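PDB 1CIW: galactose-binding lectin from Arachis hypogaea, which binds D-galactose and galactose-containing sugars, working as a homotetrameric legume lectin that carries calcium and manganese ions. Local coordinates for residues D83-F88 against F206-S211; K77-A82 against G213-H218. All coordinates share one frame; numbering follows the deposited sequence.

How the contacts relate
Following the chain from the N terminus, strand 64-75 of the larger sheet runs into loop 77-82, which turns into strand 84-91 of the seven-stranded sheet. Much later, strand 201-209 leaves that second sheet and 210-215 carries the chain back to strand 216-229 in the first. Contact 2 joins the two turnings, closing a loop of 130 residues. Contact 1 is nested inside it, pairing 84-91 with 201-209 and closing 117 residues. Their centres lie about 12 Å apart, and they meet where Gly84 N probably hydrogen-bonds His218 NE2 at 3.2 Å. Both also touch the bound galactose and N-acetylglucosamine at this end of the sandwich.

Contact 1 (D83-F88 against F206-S211); sequences DGIIFF and FSASGS. With GAL (beta-D-galactopyranose), chain E; NDG (2-acetamido-2-deoxy-alpha-D-glucopyranose), chain B.
Asp83 N donates to Ser209 O at 2.9 Å, with the donor in the carbonyl plane, while its carboxylate reaches the sugar. CG lies beside its own backbone N (chi1 -75°), which carries the carboxylate past Gly210, where OD1 touches CA, and on to the galactose. There the two oxygens take one hydroxyl each: O4 of galactose donates to Asp83 OD1 at 2.7 Å, and O3 to OD2 at 2.6 Å. From the other segment Ser211 OG donates to the ring oxygen O5 of galactose at 3.0 Å, so both segments grip the same sugar. Asn127, from the calcium-binding loop, adds a further bond. The peptide bond before Asp83 is cis, the Ala-Asp linkage familiar in legume lectins; the side chain is about 5 Å from the calcium ion, beside the calcium ligand Tyr125.

Away from the site, strands 84-88 and 206-209 run antiparallel as neighbours in the seven-stranded sheet of the legume lectin sandwich. Ile86 and Ser207 form a hydrogen-bonded pair with two backbone bonds, Ile86 N to Ser207 O at 2.9 Å and Ser207 N to Ile86 O at 3.0 Å. On their face, Ser207 CB touches both Ile86 CG2 and Phe88 CE1, while Ser207 OG bonds Leu106 O. Phe88 brings the edge of its ring against the backbone carbon of Phe206. The other face carries Ile85, Phe87, Phe206 and Ala208. Phe87 CD1 lies 3.6 Å from Phe206 CE1, the ring planes inclined at 49°. Phe206 is held edge-to-face by Trp223 and Phe69 of the facing sheet, and Ile85 and Ala208 rest on His218 of strand 216-229.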
ATOM      1  N   ASP A  83     -35.189   1.614   0.343  1.00 17.20           N
ATOM      2  CA  ASP A  83     -35.235   1.843  -1.105  1.00 14.10           C
ATOM      3  C   ASP A  83     -33.938   1.543  -1.847  1.00 19.45           C
ATOM      4  O   ASP A  83     -33.898   1.561  -3.083  1.00 19.42           O
ATOM      5  CB  ASP A  83     -35.607   3.308  -1.356  1.00 17.37           C
ATOM      6  CG  ASP A  83     -37.054   3.592  -1.100  1.00 23.89           C
ATOM      7  OD1 ASP A  83     -37.458   3.693   0.076  1.00 29.00           O
ATOM      8  OD2 ASP A  83     -37.791   3.709  -2.095  1.00 31.58           O
ATOM      9  N   GLY A  84     -32.856   1.301  -1.110  1.00 15.28           N
ATOM     10  CA  GLY A  84     -31.601   1.029  -1.783  1.00 10.93           C
ATOM     11  C   GLY A  84     -30.424   1.876  -1.329  1.00  9.93           C
ATOM     12  O   GLY A  84     -30.578   2.727  -0.455  1.00 11.56           O
ATOM     13  N   ILE A  85     -29.254   1.641  -1.924  1.00  9.75           N
ATOM     14  CA  ILE A  85     -28.006   2.334  -1.585  1.00 12.52           C
ATOM     15  C   ILE A  85     -27.434   2.998  -2.837  1.00 14.99           C
ATOM     16  O   ILE A  85     -27.703   2.554  -3.947  1.00 21.76           O
ATOM     17  CB  ILE A  85     -26.939   1.303  -1.087  1.00  9.47           C
ATOM     18  CG1 ILE A  85     -27.351   0.682   0.242  1.00 11.76           C
ATOM     19  CG2 ILE A  85     -25.578   1.935  -0.929  1.00 11.00           C
ATOM     20  CD1 ILE A  85     -26.332  -0.332   0.754  1.00  8.03           C
ATOM     21  N   ILE A  86     -26.648   4.056  -2.668  1.00 14.56           N
ATOM     22  CA  ILE A  86     -26.030   4.720  -3.804  1.00 14.00           C
ATOM     23  C   ILE A  86     -24.632   5.198  -3.415  1.00 16.31           C
ATOM     24  O   ILE A  86     -24.425   5.714  -2.312  1.00 22.82           O
ATOM     25  CB  ILE A  86     -26.893   5.907  -4.341  1.00 10.99           C
ATOM     26  CG1 ILE A  86     -26.208   6.554  -5.557  1.00 18.86           C
ATOM     27  CG2 ILE A  86     -27.121   6.945  -3.251  1.00 10.86           C
ATOM     28  CD1 ILE A  86     -27.036   7.633  -6.278  1.00 11.75           C
ATOM     29  N   PHE A  87     -23.657   4.879  -4.260  1.00  9.20           N
ATOM     30  CA  PHE A  87     -22.276   5.301  -4.065  1.00  7.33           C
ATOM     31  C   PHE A  87     -22.214   6.545  -4.920  1.00  9.44           C
ATOM     32  O   PHE A  87     -22.401   6.460  -6.130  1.00 14.45           O
ATOM     33  CB  PHE A  87     -21.306   4.255  -4.618  1.00  8.14           C
ATOM     34  CG  PHE A  87     -19.911   4.769  -4.824  1.00  7.19           C
ATOM     35  CD1 PHE A  87     -19.084   5.033  -3.730  1.00 12.90           C
ATOM     36  CD2 PHE A  87     -19.416   4.986  -6.109  1.00  6.19           C
ATOM     37  CE1 PHE A  87     -17.790   5.506  -3.916  1.00 11.19           C
ATOM     38  CE2 PHE A  87     -18.115   5.463  -6.303  1.00  7.20           C
ATOM     39  CZ  PHE A  87     -17.304   5.720  -5.205  1.00  4.44           C
ATOM     40  N   PHE A  88     -21.969   7.696  -4.312  1.00 17.66           N
ATOM     41  CA  PHE A  88     -21.959   8.939  -5.074  1.00 11.02           C
ATOM     42  C   PHE A  88     -20.734   9.826  -4.938  1.00 13.04           C
ATOM     43  O   PHE A  88     -19.922   9.690  -4.013  1.00 17.27           O
ATOM     44  CB  PHE A  88     -23.228   9.757  -4.771  1.00 13.85           C
ATOM     45  CG  PHE A  88     -23.280  10.338  -3.371  1.00 11.67           C
ATOM     46  CD1 PHE A  88     -23.529   9.530  -2.270  1.00 13.90           C
ATOM     47  CD2 PHE A  88     -23.094  11.695  -3.160  1.00 14.33           C
ATOM     48  CE1 PHE A  88     -23.591  10.070  -0.982  1.00  9.05           C
ATOM     49  CE2 PHE A  88     -23.152  12.231  -1.884  1.00 10.91           C
ATOM     50  CZ  PHE A  88     -23.400  11.411  -0.796  1.00  9.31           C
ATOM     51  N   PHE A 206     -21.476   7.236   0.524  1.00  7.85           N
ATOM     52  CA  PHE A 206     -22.643   6.390   0.326  1.00  8.53           C
ATOM     53  C   PHE A 206     -23.868   7.062   0.920  1.00 13.16           C
ATOM     54  O   PHE A 206     -23.760   7.883   1.835  1.00 16.56           O
ATOM     55  CB  PHE A 206     -22.447   5.047   1.021  1.00 14.29           C
ATOM     56  CG  PHE A 206     -21.242   4.297   0.563  1.00 21.22           C
ATOM     57  CD1 PHE A 206     -21.280   3.560  -0.612  1.00 19.33           C
ATOM     58  CD2 PHE A 206     -20.052   4.362   1.285  1.00 17.96           C
ATOM     59  CE1 PHE A 206     -20.156   2.897  -1.065  1.00 20.09           C
ATOM     60  CE2 PHE A 206     -18.916   3.701   0.839  1.00 17.65           C
ATOM     61  CZ  PHE A 206     -18.965   2.966  -0.337  1.00 20.36           C
ATOM     62  N   SER A 207     -25.037   6.696   0.414  1.00 28.66           N
ATOM     63  CA  SER A 207     -26.304   7.235   0.908  1.00 25.86           C
ATOM     64  C   SER A 207     -27.400   6.180   0.733  1.00 24.34           C
ATOM     65  O   SER A 207     -27.357   5.377  -0.207  1.00 27.69           O
ATOM     66  CB  SER A 207     -26.673   8.503   0.137  1.00 16.94           C
ATOM     67  OG  SER A 207     -27.942   8.998   0.536  1.00 19.80           O
ATOM     68  N   ALA A 208     -28.333   6.136   1.671  1.00 14.34           N
ATOM     69  CA  ALA A 208     -29.448   5.198   1.607  1.00 16.50           C
ATOM     70  C   ALA A 208     -30.663   5.871   2.222  1.00 16.90           C
ATOM     71  O   ALA A 208     -30.525   6.843   2.965  1.00 19.77           O
ATOM     72  CB  ALA A 208     -29.121   3.911   2.352  1.00 19.19           C
ATOM     73  N   SER A 209     -31.849   5.339   1.954  1.00 19.08           N
ATOM     74  CA  SER A 209     -33.065   5.923   2.492  1.00 15.98           C
ATOM     75  C   SER A 209     -34.227   4.957   2.501  1.00 17.37           C
ATOM     76  O   SER A 209     -34.164   3.877   1.908  1.00 18.30           O
ATOM     77  CB  SER A 209     -33.451   7.142   1.664  1.00 34.73           C
ATOM     78  OG  SER A 209     -33.580   6.777   0.295  1.00 31.03           O
ATOM     79  N   GLY A 210     -35.308   5.387   3.148  1.00 23.41           N
ATOM     80  CA  GLY A 210     -36.516   4.592   3.239  1.00 20.79           C
ATOM     81  C   GLY A 210     -37.711   5.530   3.258  1.00 22.09           C
ATOM     82  O   GLY A 210     -37.539   6.749   3.161  1.00 19.03           O
ATOM     83  N   SER A 211     -38.911   4.992   3.378  1.00 12.59           N
ATOM     84  CA  SER A 211     -40.098   5.832   3.399  1.00 15.22           C
ATOM     85  C   SER A 211     -40.887   5.489   4.640  1.00 18.30           C
ATOM     86  O   SER A 211     -40.325   5.181   5.670  1.00 18.09           O
ATOM     87  CB  SER A 211     -40.924   5.612   2.132  1.00 27.15           C
ATOM     88  OG  SER A 211     -41.358   4.267   2.041  1.00 30.78           O
TER
HETATM   89  C1  GAL E   2     -43.342   4.537  -0.997  1.00 24.70           C
HETATM   90  C2  GAL E   2     -42.086   5.216  -1.458  1.00 24.80           C
HETATM   91  C3  GAL E   2     -41.182   4.289  -2.226  1.00 24.30           C
HETATM   92  C4  GAL E   2     -40.882   3.026  -1.363  1.00 24.64           C
HETATM   93  C5  GAL E   2     -42.236   2.394  -1.062  1.00 24.00           C
HETATM   94  C6  GAL E   2     -42.166   1.108  -0.322  1.00 24.19           C
HETATM   95  O2  GAL E   2     -42.424   6.253  -2.333  1.00 24.51           O
HETATM   96  O3  GAL E   2     -40.024   4.952  -2.623  1.00 23.89           O
HETATM   97  O4  GAL E   2     -40.148   3.293  -0.181  1.00 24.34           O
HETATM   98  O5  GAL E   2     -42.969   3.349  -0.304  1.00 23.96           O
HETATM   99  O6  GAL E   2     -43.476   0.536  -0.173  1.00 24.44           O
HETATM  100  C1  NDG B   1     -48.200   4.545   0.940  1.00133.57           C
HETATM  101  C2  NDG B   1     -46.771   4.107   1.883  1.00132.63           C
HETATM  102  C3  NDG B   1     -45.579   4.755   1.633  1.00133.16           C
HETATM  103  C4  NDG B   1     -45.384   4.939   0.181  1.00133.04           C
HETATM  104  C5  NDG B   1     -46.406   5.911  -0.485  1.00133.11           C
HETATM  105  C6  NDG B   1     -46.440   5.901  -1.990  1.00132.64           C
HETATM  106  C7  NDG B   1     -47.959   3.506   3.968  1.00133.00           C
HETATM  107  C8  NDG B   1     -48.253   3.549   5.475  1.00132.70           C
HETATM  108  O5  NDG B   1     -47.777   5.559  -0.220  1.00133.18           O
HETATM  109  O3  NDG B   1     -44.472   4.069   2.235  1.00132.65           O
HETATM  110  O4  NDG B   1     -44.109   5.424  -0.195  1.00133.49           O
HETATM  111  O6  NDG B   1     -46.632   4.561  -2.385  1.00133.21           O
HETATM  112  O7  NDG B   1     -48.897   3.059   3.272  1.00132.76           O
HETATM  113  N2  NDG B   1     -47.041   4.252   3.410  1.00132.80           N
HETATM  114  O1  NDG B   1     -48.331   5.697   2.010  1.00133.21           O

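Contact 2 (K77-A82 against G213-H218); sequences KDYDPA and GGRQIH. With GAL (beta-D-galactopyranose), chain E; NDG (2-acetamido-2-deoxy-alpha-D-glucopyranose), chain B.
Arg215 lays its chain over one face of the Tyr79 ring, in a CH-pi contact with CD 4.0 Å from the ring centroid and only 14° off the normal. With CG anti to the carbonyl carbon (chi1 -55°) and the chain extended from there to NE, the guanidinium runs on over the phenol end, its plane 20° from that of the ring. Tyr79 OH thus lies over the guanidinium face, 3.2 Å from Arg215 NH1, at an angle too poor for a hydrogen bond. The terminal nitrogens find partners elsewhere, NH1 at Leu37 O and NH2 at Leu212 O, which would help set how the group is turned. Gly213 O reaches the edge of the same ring, near its plane.

Next to this pair, Asp80 N donates to Gly213 O at 3.0 Å, and Arg215 N returns a weak bond to Asp80 O at 2.8 Å, a single bridge between loop 77-82 and the turn into strand 216-229. Both loops belong to the sugar-combining site of the legume lectin fold: Gly213 N donates to O3 of the N-acetylglucosamine at 2.7 Å, Asp80 OD2 accepts a weak, 3.2 Å bond from O6 of galactose, and Gly214 and Ala82 CB pack against the galactose.

Farther in, the Gln216 amide lies along the backbone of Pro81 and Ala82, NE2 3.3 Å from Pro81 CB; OE1 bonds Thr124 OG1. His218 turns its ring edge to Ala82 O, while ND1 bonds Thr35 OG1. Loop 77-82 thus spans from strand 64-75 to strand 84-91 across the end of strand 216-229 that leads in from Gly213, where Gln216 and His218 touch Met73 and Ile217 pairs with Lys74.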
ATOM      1  N   LYS A  77     -39.124  -7.141   9.140  1.00 42.94           N
ATOM      2  CA  LYS A  77     -40.505  -7.478   9.115  1.00 44.25           C
ATOM      3  C   LYS A  77     -41.524  -6.366   8.905  1.00 43.89           C
ATOM      4  O   LYS A  77     -41.386  -5.267   9.443  1.00 48.33           O
ATOM      5  CB  LYS A  77     -40.846  -8.074  10.487  1.00 64.09           C
ATOM      6  CG  LYS A  77     -41.768  -9.201  10.421  1.00 76.13           C
ATOM      7  CD  LYS A  77     -41.372 -10.087  11.563  1.00 85.76           C
ATOM      8  CE  LYS A  77     -42.288 -11.183  11.718  1.00 90.11           C
ATOM      9  NZ  LYS A  77     -43.445 -10.327  11.996  1.00 93.09           N
ATOM     10  N   ASP A  78     -42.605  -6.783   8.253  1.00 25.45           N
ATOM     11  CA  ASP A  78     -43.750  -5.919   8.003  1.00 27.52           C
ATOM     12  C   ASP A  78     -43.488  -4.715   7.089  1.00 26.40           C
ATOM     13  O   ASP A  78     -44.434  -3.971   6.785  1.00 33.25           O
ATOM     14  CB  ASP A  78     -44.321  -5.413   9.326  1.00 58.11           C
ATOM     15  CG  ASP A  78     -45.028  -6.517  10.126  1.00 63.86           C
ATOM     16  OD1 ASP A  78     -45.863  -7.269   9.559  1.00 70.54           O
ATOM     17  OD2 ASP A  78     -44.803  -6.625  11.374  1.00 67.06           O
ATOM     18  N   TYR A  79     -42.256  -4.532   6.626  1.00 29.86           N
ATOM     19  CA  TYR A  79     -41.951  -3.399   5.779  1.00 27.93           C
ATOM     20  C   TYR A  79     -41.426  -3.837   4.427  1.00 28.67           C
ATOM     21  O   TYR A  79     -40.824  -4.899   4.289  1.00 29.71           O
ATOM     22  CB  TYR A  79     -40.910  -2.502   6.467  1.00 26.66           C
ATOM     23  CG  TYR A  79     -41.394  -1.769   7.678  1.00 23.99           C
ATOM     24  CD1 TYR A  79     -42.261  -0.675   7.574  1.00 24.80           C
ATOM     25  CD2 TYR A  79     -40.971  -2.136   8.963  1.00 24.28           C
ATOM     26  CE1 TYR A  79     -42.691   0.047   8.713  1.00 21.43           C
ATOM     27  CE2 TYR A  79     -41.381  -1.432  10.118  1.00 21.16           C
ATOM     28  CZ  TYR A  79     -42.235  -0.356   9.961  1.00 21.92           C
ATOM     29  OH  TYR A  79     -42.644   0.331  11.083  1.00 24.93           O
ATOM     30  N   ASP A  80     -41.713  -3.019   3.422  1.00 18.91           N
ATOM     31  CA  ASP A  80     -41.252  -3.252   2.072  1.00 20.33           C
ATOM     32  C   ASP A  80     -39.764  -2.973   2.058  1.00 18.98           C
ATOM     33  O   ASP A  80     -39.315  -1.921   2.514  1.00 21.45           O
ATOM     34  CB  ASP A  80     -41.895  -2.285   1.085  1.00 54.65           C
ATOM     35  CG  ASP A  80     -43.243  -2.766   0.587  1.00 67.67           C
ATOM     36  OD1 ASP A  80     -44.038  -3.293   1.406  1.00 73.10           O
ATOM     37  OD2 ASP A  80     -43.522  -2.603  -0.624  1.00 70.41           O
ATOM     38  N   PRO A  81     -38.973  -3.926   1.570  1.00 37.92           N
ATOM     39  CA  PRO A  81     -37.526  -3.745   1.512  1.00 34.64           C
ATOM     40  C   PRO A  81     -37.251  -2.637   0.489  1.00 34.64           C
ATOM     41  O   PRO A  81     -37.330  -2.864  -0.719  1.00 36.80           O
ATOM     42  CB  PRO A  81     -37.050  -5.101   1.010  1.00 21.02           C
ATOM     43  CG  PRO A  81     -38.079  -6.039   1.523  1.00 22.63           C
ATOM     44  CD  PRO A  81     -39.337  -5.301   1.196  1.00 27.87           C
ATOM     45  N   ALA A  82     -37.032  -1.422   0.991  1.00 21.04           N
ATOM     46  CA  ALA A  82     -36.769  -0.261   0.148  1.00 16.43           C
ATOM     47  C   ALA A  82     -35.830   0.646   0.966  1.00 16.40           C
ATOM     48  O   ALA A  82     -35.735   0.454   2.184  1.00 14.98           O
ATOM     49  CB  ALA A  82     -38.074   0.417  -0.194  1.00  5.87           C
ATOM     50  N   GLY A 213     -43.621   3.188   4.591  1.00 27.57           N
ATOM     51  CA  GLY A 213     -43.872   1.762   4.478  1.00 26.47           C
ATOM     52  C   GLY A 213     -42.682   0.948   4.019  1.00 24.21           C
ATOM     53  O   GLY A 213     -42.641  -0.261   4.211  1.00 23.39           O
ATOM     54  N   GLY A 214     -41.733   1.596   3.364  1.00 20.01           N
ATOM     55  CA  GLY A 214     -40.550   0.901   2.901  1.00 12.41           C
ATOM     56  C   GLY A 214     -39.348   1.156   3.785  1.00 14.58           C
ATOM     57  O   GLY A 214     -38.890   2.284   3.898  1.00 12.81           O
ATOM     58  N   ARG A 215     -38.864   0.111   4.438  1.00 22.55           N
ATOM     59  CA  ARG A 215     -37.704   0.205   5.314  1.00 23.80           C
ATOM     60  C   ARG A 215     -36.975  -1.129   5.296  1.00 26.40           C
ATOM     61  O   ARG A 215     -37.593  -2.182   5.140  1.00 24.30           O
ATOM     62  CB  ARG A 215     -38.127   0.521   6.755  1.00 22.30           C
ATOM     63  CG  ARG A 215     -38.974   1.760   6.898  1.00 19.74           C
ATOM     64  CD  ARG A 215     -39.322   2.059   8.318  1.00 16.15           C
ATOM     65  NE  ARG A 215     -40.504   2.916   8.382  1.00 21.59           N
ATOM     66  CZ  ARG A 215     -41.115   3.268   9.507  1.00 23.38           C
ATOM     67  NH1 ARG A 215     -40.644   2.849  10.674  1.00 23.39           N
ATOM     68  NH2 ARG A 215     -42.229   3.989   9.471  1.00 23.81           N
ATOM     69  N   GLN A 216     -35.663  -1.079   5.469  1.00 23.75           N
ATOM     70  CA  GLN A 216     -34.830  -2.275   5.488  1.00 22.21           C
ATOM     71  C   GLN A 216     -33.458  -1.879   6.006  1.00 22.95           C
ATOM     72  O   GLN A 216     -33.136  -0.692   6.104  1.00 24.20           O
ATOM     73  CB  GLN A 216     -34.704  -2.884   4.081  1.00 24.06           C
ATOM     74  CG  GLN A 216     -33.883  -2.045   3.109  1.00 29.22           C
ATOM     75  CD  GLN A 216     -33.829  -2.601   1.705  1.00 24.04           C
ATOM     76  OE1 GLN A 216     -33.560  -1.865   0.745  1.00 26.75           O
ATOM     77  NE2 GLN A 216     -34.076  -3.890   1.564  1.00 19.44           N
ATOM     78  N   ILE A 217     -32.651  -2.874   6.343  1.00 16.12           N
ATOM     79  CA  ILE A 217     -31.311  -2.631   6.839  1.00 15.93           C
ATOM     80  C   ILE A 217     -30.352  -2.388   5.680  1.00 18.10           C
ATOM     81  O   ILE A 217     -30.285  -3.195   4.750  1.00 20.69           O
ATOM     82  CB  ILE A 217     -30.842  -3.833   7.653  1.00 17.65           C
ATOM     83  CG1 ILE A 217     -31.723  -3.980   8.897  1.00 17.36           C
ATOM     84  CG2 ILE A 217     -29.388  -3.679   8.046  1.00 22.06           C
ATOM     85  CD1 ILE A 217     -31.576  -5.302   9.603  1.00 21.08           C
ATOM     86  N   HIS A 218     -29.666  -1.243   5.714  1.00 18.35           N
ATOM     87  CA  HIS A 218     -28.682  -0.861   4.699  1.00 15.56           C
ATOM     88  C   HIS A 218     -27.343  -0.773   5.420  1.00 16.88           C
ATOM     89  O   HIS A 218     -27.163   0.092   6.275  1.00 20.32           O
ATOM     90  CB  HIS A 218     -29.004   0.501   4.117  1.00  4.55           C
ATOM     91  CG  HIS A 218     -30.291   0.564   3.363  1.00  5.08           C
ATOM     92  ND1 HIS A 218     -31.435   1.127   3.890  1.00  9.29           N
ATOM     93  CD2 HIS A 218     -30.607   0.186   2.107  1.00  9.57           C
ATOM     94  CE1 HIS A 218     -32.393   1.100   2.987  1.00 11.90           C
ATOM     95  NE2 HIS A 218     -31.920   0.539   1.892  1.00 13.37           N
TER
HETATM   96  C1  GAL E   2     -43.342   4.537  -0.997  1.00 24.70           C
HETATM   97  C2  GAL E   2     -42.086   5.216  -1.458  1.00 24.80           C
HETATM   98  C3  GAL E   2     -41.182   4.289  -2.226  1.00 24.30           C
HETATM   99  C4  GAL E   2     -40.882   3.026  -1.363  1.00 24.64           C
HETATM  100  C5  GAL E   2     -42.236   2.394  -1.062  1.00 24.00           C
HETATM  101  C6  GAL E   2     -42.166   1.108  -0.322  1.00 24.19           C
HETATM  102  O2  GAL E   2     -42.424   6.253  -2.333  1.00 24.51           O
HETATM  103  O3  GAL E   2     -40.024   4.952  -2.623  1.00 23.89           O
HETATM  104  O4  GAL E   2     -40.148   3.293  -0.181  1.00 24.34           O
HETATM  105  O5  GAL E   2     -42.969   3.349  -0.304  1.00 23.96           O
HETATM  106  O6  GAL E   2     -43.476   0.536  -0.173  1.00 24.44           O
HETATM  107  C1  NDG B   1     -48.200   4.545   0.940  1.00133.57           C
HETATM  108  C2  NDG B   1     -46.771   4.107   1.883  1.00132.63           C
HETATM  109  C3  NDG B   1     -45.579   4.755   1.633  1.00133.16           C
HETATM  110  C4  NDG B   1     -45.384   4.939   0.181  1.00133.04           C
HETATM  111  C5  NDG B   1     -46.406   5.911  -0.485  1.00133.11           C
HETATM  112  C6  NDG B   1     -46.440   5.901  -1.990  1.00132.64           C
HETATM  113  C7  NDG B   1     -47.959   3.506   3.968  1.00133.00           C
HETATM  114  C8  NDG B   1     -48.253   3.549   5.475  1.00132.70           C
HETATM  115  O5  NDG B   1     -47.777   5.559  -0.220  1.00133.18           O
HETATM  116  O3  NDG B   1     -44.472   4.069   2.235  1.00132.65           O
HETATM  117  O4  NDG B   1     -44.109   5.424  -0.195  1.00133.49           O
HETATM  118  O6  NDG B   1     -46.632   4.561  -2.385  1.00133.21           O
HETATM  119  O7  NDG B   1     -48.897   3.059   3.272  1.00132.76           O
HETATM  120  N2  NDG B   1     -47.041   4.252   3.410  1.00132.80           N
HETATM  121  O1  NDG B   1     -48.331   5.697   2.010  1.00133.21           O